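PDB 5DL8: benzoate transport porin BenP from Acinetobacter baumannii AB307-0294, which forms an outer-membrane beta-barrel of the OprD family that probably acts as a porin, perhaps for small solutes such as benzoate. Local coordinates for residues A[51-57]-A[146-150]; A[69-73]-A[121-125]; A[153-157]-A[168-172]; A[224-230]-A[250-256]. The contacts are given in a common frame with arbitrary orientation. Numbering follows the deposited sequence.

Contact 1: residues A[51-57]-A[146-150]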
loop_
_atom_site.group_PDB
_atom_site.type_symbol
_atom_site.label_atom_id
_atom_site.label_comp_id
_atom_site.label_asym_id
_atom_site.label_seq_id
_atom_site.Cartn_x
_atom_site.Cartn_y
_atom_site.Cartn_z
ATOM N N SER A 51 2.465 11.019 -17.216
ATOM C CA SER A 51 1.010 11.195 -17.237
ATOM C C SER A 51 0.540 12.367 -16.400
ATOM O O SER A 51 1.263 12.749 -15.443
ATOM C CB SER A 51 0.295 9.889 -16.850
ATOM O OG SER A 51 0.682 9.423 -15.590
ATOM N N GLN A 52 -0.634 12.904 -16.783
ATOM C CA GLN A 52 -1.348 13.934 -15.995
ATOM C C GLN A 52 -2.709 13.405 -15.616
ATOM O O GLN A 52 -3.390 12.848 -16.499
ATOM C CB GLN A 52 -1.542 15.237 -16.769
ATOM C CG GLN A 52 -2.302 16.305 -16.049
ATOM C CD GLN A 52 -1.494 16.817 -14.837
ATOM O OE1 GLN A 52 -0.311 17.171 -14.956
ATOM N NE2 GLN A 52 -2.111 16.834 -13.681
ATOM N N ALA A 53 -3.068 13.565 -14.316
ATOM C CA ALA A 53 -4.328 13.062 -13.769
ATOM C C ALA A 53 -5.072 14.163 -13.022
ATOM O O ALA A 53 -4.458 15.133 -12.552
ATOM C CB ALA A 53 -4.076 11.885 -12.809
ATOM N N ALA A 54 -6.399 14.023 -12.990
ATOM C CA ALA A 54 -7.314 14.819 -12.178
ATOM C C ALA A 54 -8.318 13.830 -11.506
ATOM O O ALA A 54 -8.738 12.875 -12.133
ATOM C CB ALA A 54 -8.069 15.852 -12.977
ATOM N N SER A 55 -8.609 14.093 -10.224
ATOM C CA SER A 55 -9.444 13.229 -9.422
ATOM C C SER A 55 -10.282 13.974 -8.427
ATOM O O SER A 55 -9.891 15.041 -7.954
ATOM C CB SER A 55 -8.600 12.241 -8.627
ATOM O OG SER A 55 -7.793 11.442 -9.456
ATOM N N LEU A 56 -11.411 13.374 -8.098
ATOM C CA LEU A 56 -12.306 13.909 -7.096
ATOM C C LEU A 56 -12.904 12.784 -6.197
ATOM O O LEU A 56 -13.261 11.702 -6.704
ATOM C CB LEU A 56 -13.425 14.666 -7.823
ATOM C CG LEU A 56 -14.415 15.434 -6.931
ATOM C CD1 LEU A 56 -13.659 16.464 -6.129
ATOM C CD2 LEU A 56 -15.509 16.026 -7.780
ATOM N N PHE A 57 -12.890 13.029 -4.898
ATOM C CA PHE A 57 -13.327 12.068 -3.851
ATOM C C PHE A 57 -14.335 12.776 -2.911
ATOM O O PHE A 57 -14.127 13.906 -2.439
ATOM C CB PHE A 57 -12.158 11.522 -2.981
ATOM C CG PHE A 57 -11.053 10.920 -3.791
ATOM C CD1 PHE A 57 -10.010 11.727 -4.265
ATOM C CD2 PHE A 57 -11.085 9.584 -4.159
ATOM C CE1 PHE A 57 -9.004 11.196 -5.057
ATOM C CE2 PHE A 57 -10.065 9.031 -4.922
ATOM C CZ PHE A 57 -9.054 9.839 -5.415
ATOM N N ARG A 146 2.044 5.242 -7.649
ATOM C CA ARG A 146 2.250 5.465 -9.096
ATOM C C ARG A 146 1.355 6.627 -9.607
ATOM O O ARG A 146 1.593 7.759 -9.186
ATOM C CB ARG A 146 2.047 4.140 -9.844
ATOM C CG ARG A 146 2.990 2.985 -9.500
ATOM C CD ARG A 146 4.411 3.383 -9.617
ATOM N NE ARG A 146 5.304 2.232 -9.767
ATOM C CZ ARG A 146 5.657 1.341 -8.799
ATOM N NH1 ARG A 146 5.174 1.383 -7.537
ATOM N NH2 ARG A 146 6.464 0.343 -9.150
ATOM N N GLN A 147 0.314 6.330 -10.400
ATOM C CA GLN A 147 -0.565 7.339 -10.878
ATOM C C GLN A 147 -1.925 7.230 -10.211
ATOM O O GLN A 147 -2.077 7.715 -9.058
ATOM C CB GLN A 147 -0.601 7.335 -12.422
ATOM C CG GLN A 147 -1.480 8.357 -13.095
ATOM C CD GLN A 147 -1.369 9.756 -12.514
ATOM O OE1 GLN A 147 -1.948 10.039 -11.462
ATOM N NE2 GLN A 147 -0.694 10.667 -13.229
ATOM N N LEU A 148 -2.903 6.583 -10.819
ATOM C CA LEU A 148 -4.234 6.415 -10.096
ATOM C C LEU A 148 -4.106 5.364 -8.914
ATOM O O LEU A 148 -3.081 4.634 -8.835
ATOM C CB LEU A 148 -5.367 6.153 -11.070
ATOM C CG LEU A 148 -5.491 7.159 -12.252
ATOM C CD1 LEU A 148 -6.764 6.900 -13.060
ATOM C CD2 LEU A 148 -5.489 8.582 -11.648
ATOM N N LEU A 149 -5.082 5.356 -8.013
ATOM C CA LEU A 149 -5.040 4.616 -6.714
ATOM C C LEU A 149 -5.949 3.353 -6.745
ATOM O O LEU A 149 -7.080 3.301 -7.310
ATOM C CB LEU A 149 -5.592 5.496 -5.644
ATOM C CG LEU A 149 -4.751 6.557 -4.925
ATOM C CD1 LEU A 149 -3.742 7.232 -5.774
ATOM C CD2 LEU A 149 -5.584 7.579 -4.163
ATOM N N THR A 150 -5.408 2.289 -6.199
ATOM C CA THR A 150 -6.123 1.003 -6.002
ATOM C C THR A 150 -7.300 1.214 -5.042
ATOM O O THR A 150 -7.199 1.932 -4.049
ATOM C CB THR A 150 -5.116 -0.044 -5.474
ATOM O OG1 THR A 150 -4.015 -0.030 -6.378
ATOM C CG2 THR A 150 -5.668 -1.535 -5.335
#

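Contact 2: residues A[69-73]-A[121-125]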
loop_
_atom_site.group_PDB
_atom_site.type_symbol
_atom_site.label_atom_id
_atom_site.label_comp_id
_atom_site.label_asym_id
_atom_site.label_seq_id
_atom_site.Cartn_x
_atom_site.Cartn_y
_atom_site.Cartn_z
ATOM N N ILE A 69 -32.593 4.049 18.503
ATOM C CA ILE A 69 -32.654 2.776 19.250
ATOM C C ILE A 69 -31.679 2.885 20.405
ATOM O O ILE A 69 -30.491 3.109 20.197
ATOM C CB ILE A 69 -32.303 1.575 18.337
ATOM C CG1 ILE A 69 -33.247 1.533 17.143
ATOM C CG2 ILE A 69 -32.381 0.233 19.042
ATOM C CD1 ILE A 69 -32.936 0.411 16.182
ATOM N N ALA A 70 -32.211 2.792 21.615
ATOM C CA ALA A 70 -31.477 3.041 22.863
ATOM C C ALA A 70 -30.651 4.333 22.821
ATOM O O ALA A 70 -29.435 4.271 23.020
ATOM C CB ALA A 70 -30.588 1.852 23.186
ATOM N N ASP A 71 -31.293 5.470 22.514
ATOM C CA ASP A 71 -30.645 6.828 22.469
ATOM C C ASP A 71 -29.629 7.083 21.342
ATOM O O ASP A 71 -29.080 8.192 21.280
ATOM C CB ASP A 71 -30.014 7.236 23.836
ATOM C CG ASP A 71 -31.048 7.450 24.913
ATOM O OD1 ASP A 71 -32.203 7.779 24.619
ATOM O OD2 ASP A 71 -30.728 7.332 26.102
ATOM N N LYS A 72 -29.436 6.121 20.427
ATOM C CA LYS A 72 -28.553 6.274 19.243
ATOM C C LYS A 72 -29.292 6.193 17.904
ATOM O O LYS A 72 -30.010 5.209 17.646
ATOM C CB LYS A 72 -27.470 5.157 19.172
ATOM C CG LYS A 72 -26.863 4.737 20.471
ATOM C CD LYS A 72 -25.910 5.829 20.912
ATOM C CE LYS A 72 -25.441 5.559 22.335
ATOM N NZ LYS A 72 -24.412 6.597 22.606
ATOM N N PRO A 73 -29.052 7.175 17.012
ATOM C CA PRO A 73 -29.716 7.085 15.722
ATOM C C PRO A 73 -29.137 6.025 14.789
ATOM O O PRO A 73 -27.931 5.719 14.821
ATOM C CB PRO A 73 -29.530 8.498 15.133
ATOM C CG PRO A 73 -28.386 9.109 15.877
ATOM C CD PRO A 73 -28.463 8.513 17.243
ATOM N N LEU A 121 -24.175 2.686 6.224
ATOM C CA LEU A 121 -25.215 2.523 7.263
ATOM C C LEU A 121 -24.510 2.444 8.647
ATOM O O LEU A 121 -23.660 1.586 8.860
ATOM C CB LEU A 121 -26.089 1.240 6.976
ATOM C CG LEU A 121 -27.346 0.955 7.844
ATOM C CD1 LEU A 121 -28.488 1.973 7.693
ATOM C CD2 LEU A 121 -27.889 -0.506 7.668
ATOM N N GLY A 122 -24.852 3.347 9.566
ATOM C CA GLY A 122 -24.118 3.460 10.839
ATOM C C GLY A 122 -25.051 3.250 12.018
ATOM O O GLY A 122 -26.275 3.506 11.923
ATOM N N TYR A 123 -24.488 2.777 13.128
ATOM C CA TYR A 123 -25.180 2.751 14.428
ATOM C C TYR A 123 -24.141 2.905 15.595
ATOM O O TYR A 123 -23.247 2.069 15.718
ATOM C CB TYR A 123 -26.034 1.449 14.616
ATOM C CG TYR A 123 -26.691 1.376 16.008
ATOM C CD1 TYR A 123 -27.833 2.156 16.307
ATOM C CD2 TYR A 123 -26.169 0.559 17.064
ATOM C CE1 TYR A 123 -28.402 2.134 17.568
ATOM C CE2 TYR A 123 -26.747 0.581 18.342
ATOM C CZ TYR A 123 -27.873 1.372 18.549
ATOM O OH TYR A 123 -28.515 1.422 19.749
ATOM N N ASP A 124 -24.295 3.938 16.457
ATOM C CA ASP A 124 -23.400 4.133 17.584
ATOM C C ASP A 124 -21.881 4.162 17.106
ATOM O O ASP A 124 -21.449 5.143 16.511
ATOM C CB ASP A 124 -23.671 3.044 18.655
ATOM C CG ASP A 124 -23.035 3.365 20.029
ATOM O OD1 ASP A 124 -22.694 4.560 20.252
ATOM O OD2 ASP A 124 -22.904 2.438 20.867
ATOM N N LYS A 125 -21.083 3.129 17.399
ATOM C CA LYS A 125 -19.683 3.071 16.955
ATOM C C LYS A 125 -19.412 2.035 15.873
ATOM O O LYS A 125 -18.292 1.549 15.730
ATOM C CB LYS A 125 -18.775 2.912 18.171
ATOM C CG LYS A 125 -18.768 4.192 19.011
ATOM C CD LYS A 125 -17.928 4.069 20.284
ATOM C CE LYS A 125 -17.831 5.437 20.928
ATOM N NZ LYS A 125 -17.791 5.294 22.401
HETATM O O HOH W 1 -25.565 6.451 16.054
#

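Contact 3: residues A[153-157]-A[168-172]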
loop_
_atom_site.group_PDB
_atom_site.type_symbol
_atom_site.label_atom_id
_atom_site.label_comp_id
_atom_site.label_asym_id
_atom_site.label_seq_id
_atom_site.Cartn_x
_atom_site.Cartn_y
_atom_site.Cartn_z
ATOM N N TRP A 153 -13.937 -3.706 -4.070
ATOM C CA TRP A 153 -15.365 -3.688 -4.058
ATOM C C TRP A 153 -15.833 -4.819 -3.160
ATOM O O TRP A 153 -15.393 -5.971 -3.342
ATOM C CB TRP A 153 -15.875 -3.914 -5.460
ATOM C CG TRP A 153 -17.384 -3.782 -5.705
ATOM C CD1 TRP A 153 -18.343 -4.832 -5.827
ATOM C CD2 TRP A 153 -18.082 -2.580 -5.987
ATOM N NE1 TRP A 153 -19.569 -4.294 -6.142
ATOM C CE2 TRP A 153 -19.438 -2.919 -6.225
ATOM C CE3 TRP A 153 -17.692 -1.229 -6.069
ATOM C CZ2 TRP A 153 -20.405 -1.940 -6.524
ATOM C CZ3 TRP A 153 -18.662 -0.270 -6.371
ATOM C CH2 TRP A 153 -19.995 -0.639 -6.586
ATOM N N GLY A 154 -16.749 -4.496 -2.263
ATOM C CA GLY A 154 -17.292 -5.512 -1.312
ATOM C C GLY A 154 -18.120 -4.912 -0.216
ATOM O O GLY A 154 -18.673 -3.835 -0.373
ATOM N N THR A 155 -18.255 -5.660 0.887
ATOM C CA THR A 155 -18.952 -5.221 2.073
ATOM C C THR A 155 -18.062 -5.347 3.244
ATOM O O THR A 155 -17.399 -6.391 3.371
ATOM C CB THR A 155 -20.095 -6.155 2.325
ATOM O OG1 THR A 155 -20.788 -6.305 1.102
ATOM C CG2 THR A 155 -21.016 -5.614 3.360
ATOM N N ASN A 156 -18.025 -4.327 4.100
ATOM C CA ASN A 156 -17.404 -4.468 5.418
ATOM C C ASN A 156 -18.119 -3.818 6.570
ATOM O O ASN A 156 -19.011 -3.017 6.365
ATOM C CB ASN A 156 -15.924 -4.068 5.402
ATOM C CG ASN A 156 -15.654 -2.541 5.223
ATOM O OD1 ASN A 156 -16.508 -1.653 5.311
ATOM N ND2 ASN A 156 -14.408 -2.267 5.100
ATOM N N LEU A 157 -17.732 -4.237 7.782
ATOM C CA LEU A 157 -18.361 -3.838 9.074
ATOM C C LEU A 157 -17.229 -3.495 10.020
ATOM O O LEU A 157 -16.288 -4.293 10.160
ATOM C CB LEU A 157 -19.239 -4.937 9.672
ATOM C CG LEU A 157 -20.064 -4.597 10.921
ATOM C CD1 LEU A 157 -21.003 -3.426 10.655
ATOM C CD2 LEU A 157 -20.849 -5.829 11.398
ATOM N N GLU A 168 -12.953 -5.300 12.698
ATOM C CA GLU A 168 -13.474 -5.082 11.355
ATOM C C GLU A 168 -13.486 -6.441 10.664
ATOM O O GLU A 168 -12.547 -7.223 10.813
ATOM C CB GLU A 168 -12.580 -4.043 10.621
ATOM C CG GLU A 168 -12.867 -3.860 9.154
ATOM C CD GLU A 168 -11.901 -2.870 8.495
ATOM O OE1 GLU A 168 -11.285 -2.022 9.220
ATOM O OE2 GLU A 168 -11.792 -3.016 7.238
ATOM N N ILE A 169 -14.599 -6.733 10.005
ATOM C CA ILE A 169 -14.786 -7.929 9.174
ATOM C C ILE A 169 -15.257 -7.498 7.751
ATOM O O ILE A 169 -15.873 -6.468 7.574
ATOM C CB ILE A 169 -15.793 -8.983 9.764
ATOM C CG1 ILE A 169 -17.211 -8.437 9.809
ATOM C CG2 ILE A 169 -15.318 -9.493 11.126
ATOM C CD1 ILE A 169 -18.260 -9.456 10.237
ATOM N N GLY A 170 -14.989 -8.304 6.748
ATOM C CA GLY A 170 -15.443 -7.952 5.390
ATOM C C GLY A 170 -15.368 -9.131 4.417
ATOM O O GLY A 170 -14.717 -10.136 4.680
ATOM N N ARG A 171 -16.108 -9.006 3.337
ATOM C CA ARG A 171 -15.941 -9.825 2.180
ATOM C C ARG A 171 -15.660 -8.914 0.974
ATOM O O ARG A 171 -16.485 -8.158 0.576
ATOM C CB ARG A 171 -17.183 -10.574 1.878
ATOM C CG ARG A 171 -16.994 -11.479 0.677
ATOM C CD ARG A 171 -18.149 -12.456 0.633
ATOM N NE ARG A 171 -18.255 -13.049 -0.672
ATOM C CZ ARG A 171 -17.595 -14.129 -1.077
ATOM N NH1 ARG A 171 -16.721 -14.808 -0.281
ATOM N NH2 ARG A 171 -17.868 -14.597 -2.278
ATOM N N VAL A 172 -14.496 -9.093 0.386
ATOM C CA VAL A 172 -14.030 -8.280 -0.716
ATOM C C VAL A 172 -14.065 -9.139 -2.012
ATOM O O VAL A 172 -13.288 -10.052 -2.154
ATOM C CB VAL A 172 -12.606 -7.740 -0.451
ATOM C CG1 VAL A 172 -12.231 -6.708 -1.546
ATOM C CG2 VAL A 172 -12.490 -7.072 0.925
#

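Contact 4: residues A[224-230]-A[250-256]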
loop_
_atom_site.group_PDB
_atom_site.type_symbol
_atom_site.label_atom_id
_atom_site.label_comp_id
_atom_site.label_asym_id
_atom_site.label_seq_id
_atom_site.Cartn_x
_atom_site.Cartn_y
_atom_site.Cartn_z
ATOM N N ASP A 224 -9.600 -20.152 -2.509
ATOM C CA ASP A 224 -8.968 -21.025 -3.597
ATOM C C ASP A 224 -7.528 -20.639 -3.902
ATOM O O ASP A 224 -6.889 -21.215 -4.764
ATOM C CB ASP A 224 -9.724 -20.972 -4.966
ATOM C CG ASP A 224 -11.286 -20.804 -4.833
ATOM O OD1 ASP A 224 -11.806 -21.820 -4.340
ATOM O OD2 ASP A 224 -11.933 -19.673 -5.229
ATOM N N LEU A 225 -7.013 -19.589 -3.238
ATOM C CA LEU A 225 -5.593 -19.209 -3.374
ATOM C C LEU A 225 -4.791 -19.556 -2.062
ATOM O O LEU A 225 -4.018 -20.519 -2.035
ATOM C CB LEU A 225 -5.475 -17.727 -3.824
ATOM C CG LEU A 225 -6.403 -17.300 -4.987
ATOM C CD1 LEU A 225 -6.184 -15.838 -5.420
ATOM C CD2 LEU A 225 -6.089 -18.188 -6.167
ATOM N N TYR A 226 -5.001 -18.815 -0.980
ATOM C CA TYR A 226 -4.229 -18.987 0.259
ATOM C C TYR A 226 -4.906 -18.251 1.435
ATOM O O TYR A 226 -5.753 -17.334 1.283
ATOM C CB TYR A 226 -2.749 -18.598 0.066
ATOM C CG TYR A 226 -2.473 -17.110 -0.312
ATOM C CD1 TYR A 226 -2.316 -16.127 0.667
ATOM C CD2 TYR A 226 -2.269 -16.724 -1.653
ATOM C CE1 TYR A 226 -2.083 -14.757 0.317
ATOM C CE2 TYR A 226 -2.017 -15.430 -2.017
ATOM C CZ TYR A 226 -1.948 -14.445 -1.061
ATOM O OH TYR A 226 -1.656 -13.155 -1.443
ATOM N N ASN A 227 -4.541 -18.713 2.594
ATOM C CA ASN A 227 -4.974 -18.144 3.888
ATOM C C ASN A 227 -3.842 -17.484 4.594
ATOM O O ASN A 227 -2.733 -17.968 4.603
ATOM C CB ASN A 227 -5.581 -19.277 4.713
ATOM C CG ASN A 227 -6.841 -19.835 4.036
ATOM O OD1 ASN A 227 -7.611 -19.090 3.412
ATOM N ND2 ASN A 227 -7.002 -21.145 4.069
ATOM N N LYS A 228 -4.078 -16.324 5.128
ATOM C CA LYS A 228 -2.990 -15.522 5.697
ATOM C C LYS A 228 -3.310 -15.070 7.113
ATOM O O LYS A 228 -4.391 -14.561 7.391
ATOM C CB LYS A 228 -2.732 -14.366 4.794
ATOM C CG LYS A 228 -1.728 -13.309 5.247
ATOM C CD LYS A 228 -1.981 -12.134 4.313
ATOM C CE LYS A 228 -0.990 -10.946 4.342
ATOM N NZ LYS A 228 0.339 -11.162 3.676
ATOM N N HIS A 229 -2.355 -15.305 8.002
ATOM C CA HIS A 229 -2.368 -14.744 9.407
ATOM C C HIS A 229 -1.257 -13.667 9.553
ATOM O O HIS A 229 -0.115 -13.841 9.082
ATOM C CB HIS A 229 -2.148 -15.827 10.497
ATOM C CG HIS A 229 -3.179 -16.890 10.521
ATOM N ND1 HIS A 229 -4.155 -16.971 11.507
ATOM C CD2 HIS A 229 -3.366 -17.967 9.722
ATOM C CE1 HIS A 229 -4.940 -18.007 11.261
ATOM N NE2 HIS A 229 -4.479 -18.637 10.200
ATOM N N TYR A 230 -1.605 -12.606 10.264
ATOM C CA TYR A 230 -0.694 -11.569 10.620
ATOM C C TYR A 230 -0.884 -11.180 12.091
ATOM O O TYR A 230 -1.997 -10.946 12.554
ATOM C CB TYR A 230 -1.028 -10.339 9.704
ATOM C CG TYR A 230 -0.385 -9.034 10.205
ATOM C CD1 TYR A 230 0.938 -8.829 10.007
ATOM C CD2 TYR A 230 -1.083 -8.076 10.875
ATOM C CE1 TYR A 230 1.607 -7.696 10.429
ATOM C CE2 TYR A 230 -0.459 -6.879 11.345
ATOM C CZ TYR A 230 0.906 -6.682 11.028
ATOM O OH TYR A 230 1.691 -5.617 11.386
ATOM N N TYR A 250 4.666 -10.590 12.330
ATOM C CA TYR A 250 4.650 -12.024 11.939
ATOM C C TYR A 250 3.559 -12.276 10.934
ATOM O O TYR A 250 2.377 -11.981 11.158
ATOM C CB TYR A 250 4.503 -12.950 13.125
ATOM C CG TYR A 250 4.341 -14.441 12.747
ATOM C CD1 TYR A 250 5.427 -15.209 12.471
ATOM C CD2 TYR A 250 3.104 -15.056 12.702
ATOM C CE1 TYR A 250 5.305 -16.572 12.132
ATOM C CE2 TYR A 250 2.966 -16.374 12.440
ATOM C CZ TYR A 250 4.085 -17.125 12.114
ATOM O OH TYR A 250 3.975 -18.447 11.738
ATOM N N PHE A 251 3.987 -12.765 9.801
ATOM C CA PHE A 251 3.058 -13.246 8.756
ATOM C C PHE A 251 3.166 -14.793 8.558
ATOM O O PHE A 251 4.288 -15.357 8.443
ATOM C CB PHE A 251 3.302 -12.577 7.350
ATOM C CG PHE A 251 3.021 -11.111 7.253
ATOM C CD1 PHE A 251 3.942 -10.202 7.626
ATOM C CD2 PHE A 251 1.887 -10.671 6.691
ATOM C CE1 PHE A 251 3.689 -8.833 7.545
ATOM C CE2 PHE A 251 1.596 -9.338 6.562
ATOM C CZ PHE A 251 2.486 -8.396 6.982
ATOM N N ASN A 252 2.024 -15.403 8.317
ATOM C CA ASN A 252 1.997 -16.824 7.921
ATOM C C ASN A 252 1.066 -16.951 6.737
ATOM O O ASN A 252 -0.073 -16.611 6.884
ATOM C CB ASN A 252 1.420 -17.669 9.049
ATOM C CG ASN A 252 1.646 -19.210 8.902
ATOM O OD1 ASN A 252 0.987 -19.923 8.100
ATOM N ND2 ASN A 252 2.512 -19.729 9.735
ATOM N N ALA A 253 1.577 -17.518 5.646
ATOM C CA ALA A 253 0.818 -17.806 4.370
ATOM C C ALA A 253 0.866 -19.334 3.955
ATOM O O ALA A 253 1.909 -19.938 3.771
ATOM C CB ALA A 253 1.360 -16.953 3.234
ATOM N N LYS A 254 -0.303 -19.868 3.731
ATOM C CA LYS A 254 -0.465 -21.228 3.375
ATOM C C LYS A 254 -1.552 -21.463 2.370
ATOM O O LYS A 254 -2.645 -20.919 2.514
ATOM C CB LYS A 254 -0.829 -21.989 4.665
ATOM C CG LYS A 254 -0.430 -23.397 4.625
ATOM C CD LYS A 254 1.063 -23.500 4.974
ATOM C CE LYS A 254 1.536 -24.992 4.847
ATOM N NZ LYS A 254 1.635 -25.582 3.428
ATOM N N ASP A 255 -1.356 -22.344 1.386
ATOM C CA ASP A 255 -2.432 -22.368 0.306
ATOM C C ASP A 255 -3.835 -22.869 0.773
ATOM O O ASP A 255 -3.861 -23.663 1.663
ATOM C CB ASP A 255 -1.966 -23.037 -0.988
ATOM C CG ASP A 255 -1.745 -24.379 -0.805
ATOM O OD1 ASP A 255 -1.721 -24.782 0.400
ATOM O OD2 ASP A 255 -1.656 -25.068 -1.778
ATOM N N ASP A 256 -4.947 -22.337 0.186
ATOM C CA ASP A 256 -6.361 -22.588 0.628
ATOM C C ASP A 256 -6.872 -23.709 -0.230
ATOM O O ASP A 256 -7.092 -23.521 -1.469
ATOM C CB ASP A 256 -7.354 -21.407 0.508
ATOM C CG ASP A 256 -8.822 -21.787 0.936
ATOM O OD1 ASP A 256 -9.053 -22.309 2.034
ATOM O OD2 ASP A 256 -9.790 -21.537 0.186
HETATM O O HOH W 2 -1.754 -19.422 6.944
#

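Contact 1: residues A[51-57]-A[146-150]
Residues 146-150 belong to a long loop between strands 132-133 and 151-153 that folds into the barrel, as the inward-folded loops of OprD-family porins do. Here the loop meets the inner face of wall strand 47-65. At the start of segment 51-57, the hydroxyl of Ser51 receives a hydrogen bond from the Gln147 amide, with NE2 3.0 Å from OG. Gln52 points away from the loop. Its NE2 bonds the Ala53 carbonyl within the strand, and its OE1 is bonded by Asn32. Ala53 faces the loop again. Its CB lies 3.1 Å from Gln147 OE1 and 3.8 Å from Leu148 CD2, so one small side chain touches both loop residues. The alternation follows from the extended strand: Ser51, Ala53, Ser55 and Phe57 point toward the loop, while Gln52 and Ala54 point away. Ser55 OG is a looser neighbour of Leu148 CD2, at 4.3 Å. The loop backbone is held by other wall residues too: Lys31 bonds the Gln147 carbonyl, Tyr112 the Leu148 amide and Gln83 the Leu149 amide. At the end of the segment the Phe57 ring packs obliquely on Leu149, with CZ 4.3 Å from CD2.

Contact 2: residues A[69-73]-A[121-125]
The phenol of Tyr123 donates a short hydrogen bond to the Ile69 carbonyl, with OH 2.6 Å from O. A salt bridge joins Lys72 to Asp124, with NZ 3.6 Å from OD1. A water adds a third polar link. It donates to Pro73 O at 2.8 Å and accepts from Asp124 N at 2.8 Å, bridging the two backbones where they do not bond directly. Ile69 to Lys72 form a type I' beta turn, the tight reversal of a two-residue beta hairpin. Ile69 N bonds Lys72 O at 3.0 Å, and Lys72 N bonds Ile69 O at 3.2 Å. The Ile69 carbonyl therefore serves both the turn and the tyrosine. The turn leads into strand 72-87, which pairs antiparallel with strand 107-123 in the barrel wall. Beyond Tyr123, segment 121-125 leaves its strand, and the positive phi of Asp124, 53°, marks this break from the extended form. The packing lies around the tyrosine ring. Its CE1 is 3.5 Å from Lys72 CB and 4.0 Å from Ile69 CB, and the carbonyl oxygen of Lys72 sits at the ring edge. Ala70 CB approaches Tyr123 OH at 4.0 Å. The Lys72 side chain runs on past the ring, bringing its CD within 3.5 Å of Asp124 OD1.

Contact 3: residues A[153-157]-A[168-172]
Four backbone hydrogen bonds hold these segments together, two at each of two residue pairs. Thr155 N reaches Arg171 O at 3.1 Å, and Arg171 N reaches Thr155 O at 2.9 Å. Leu157 N bonds Ile169 O at 2.9 Å, and Ile169 N bonds Leu157 O at 3.0 Å. This is an antiparallel beta hairpin of the barrel wall, built from strands 155-160 and 165-176. Gly154 with Val172 and Asn156 with Gly170 are non-hydrogen-bonded pairs. Two CA-H...O contacts supplement the ladder: Gly154 CA to Arg171 O at 3.3 Å, and Glu168 CA to Leu157 O at 3.2 Å. The glycines allow close approach, with CA-CA separations of 4.3 Å at Gly154-Val172 and 4.0 Å at Asn156-Gly170. Apolar packing lies on the face carrying Thr155, Leu157, Ile169 and Arg171, where Leu157 CB meets Ile169 CG1 at 4.0 Å. The ends of Asn156 and Glu168 converge on the Tyr202 hydroxyl, while Arg171 leads away to salt bridges with Glu223 and Glu173.

Contact 4: residues A[224-230]-A[250-256]
Asp256 gives up the most surface here and ties off one end of the strand pair. Its carboxylate takes two hydrogen bonds: Asp224 N to OD2 at 3.0 Å, and Asn227 ND2 to OD1 at 3.1 Å. Its own N bonds Leu225 O at 3.0 Å. Leu225 and Tyr226 form a classic beta bulge opposite Leu222. Asn227 also pairs through its backbone, with N 2.9 Å from Lys254 O and O 3.2 Å from Lys254 N. Its side-chain OD1 is bonded by Asn221. The ladder continues with His229 N 2.9 Å from Asn252 O, and Asn252 N 2.8 Å from His229 O. This is the antiparallel hairpin of strands 226-238 and 243-255 in the barrel wall. Phe251 lies further along, on the face shared with Lys228, Ala253 and Tyr230. Tyr230 CD1 sits over one face of the Phe251 ring, 3.4 Å from Phe251 CZ. The two ring planes meet obliquely at 45°. Phe305, from a loop, meets the Phe251 ring edge-to-face. Lys228 NZ comes within 3.4 Å of Phe251 CD2 and bonds Tyr293.

From the N terminus, the chain first passes through residues 51-57, which stay open until residues 146-150 close contact 1. Contact 2 opens and closes within that span, joining a turn to the end of strand 107-123. Contacts 3 and 4 then follow in series, and no two contacts cross. Contact 3 starts soon after contact 1 ends. Contacts 3 and 4 each pair the two arms of a hairpin, with 10 and 19 residues between their segments. Contacts 2, 3 and 4 join neighbouring parts of the barrel wall, whereas contact 1 ties an inward loop to it. Contacts 1 and 4 lie on opposite sides of the chain's centre, with their own centres about 31 Å apart. Contacts 2 and 3 come within about 6 Å at their nearest atoms without touching.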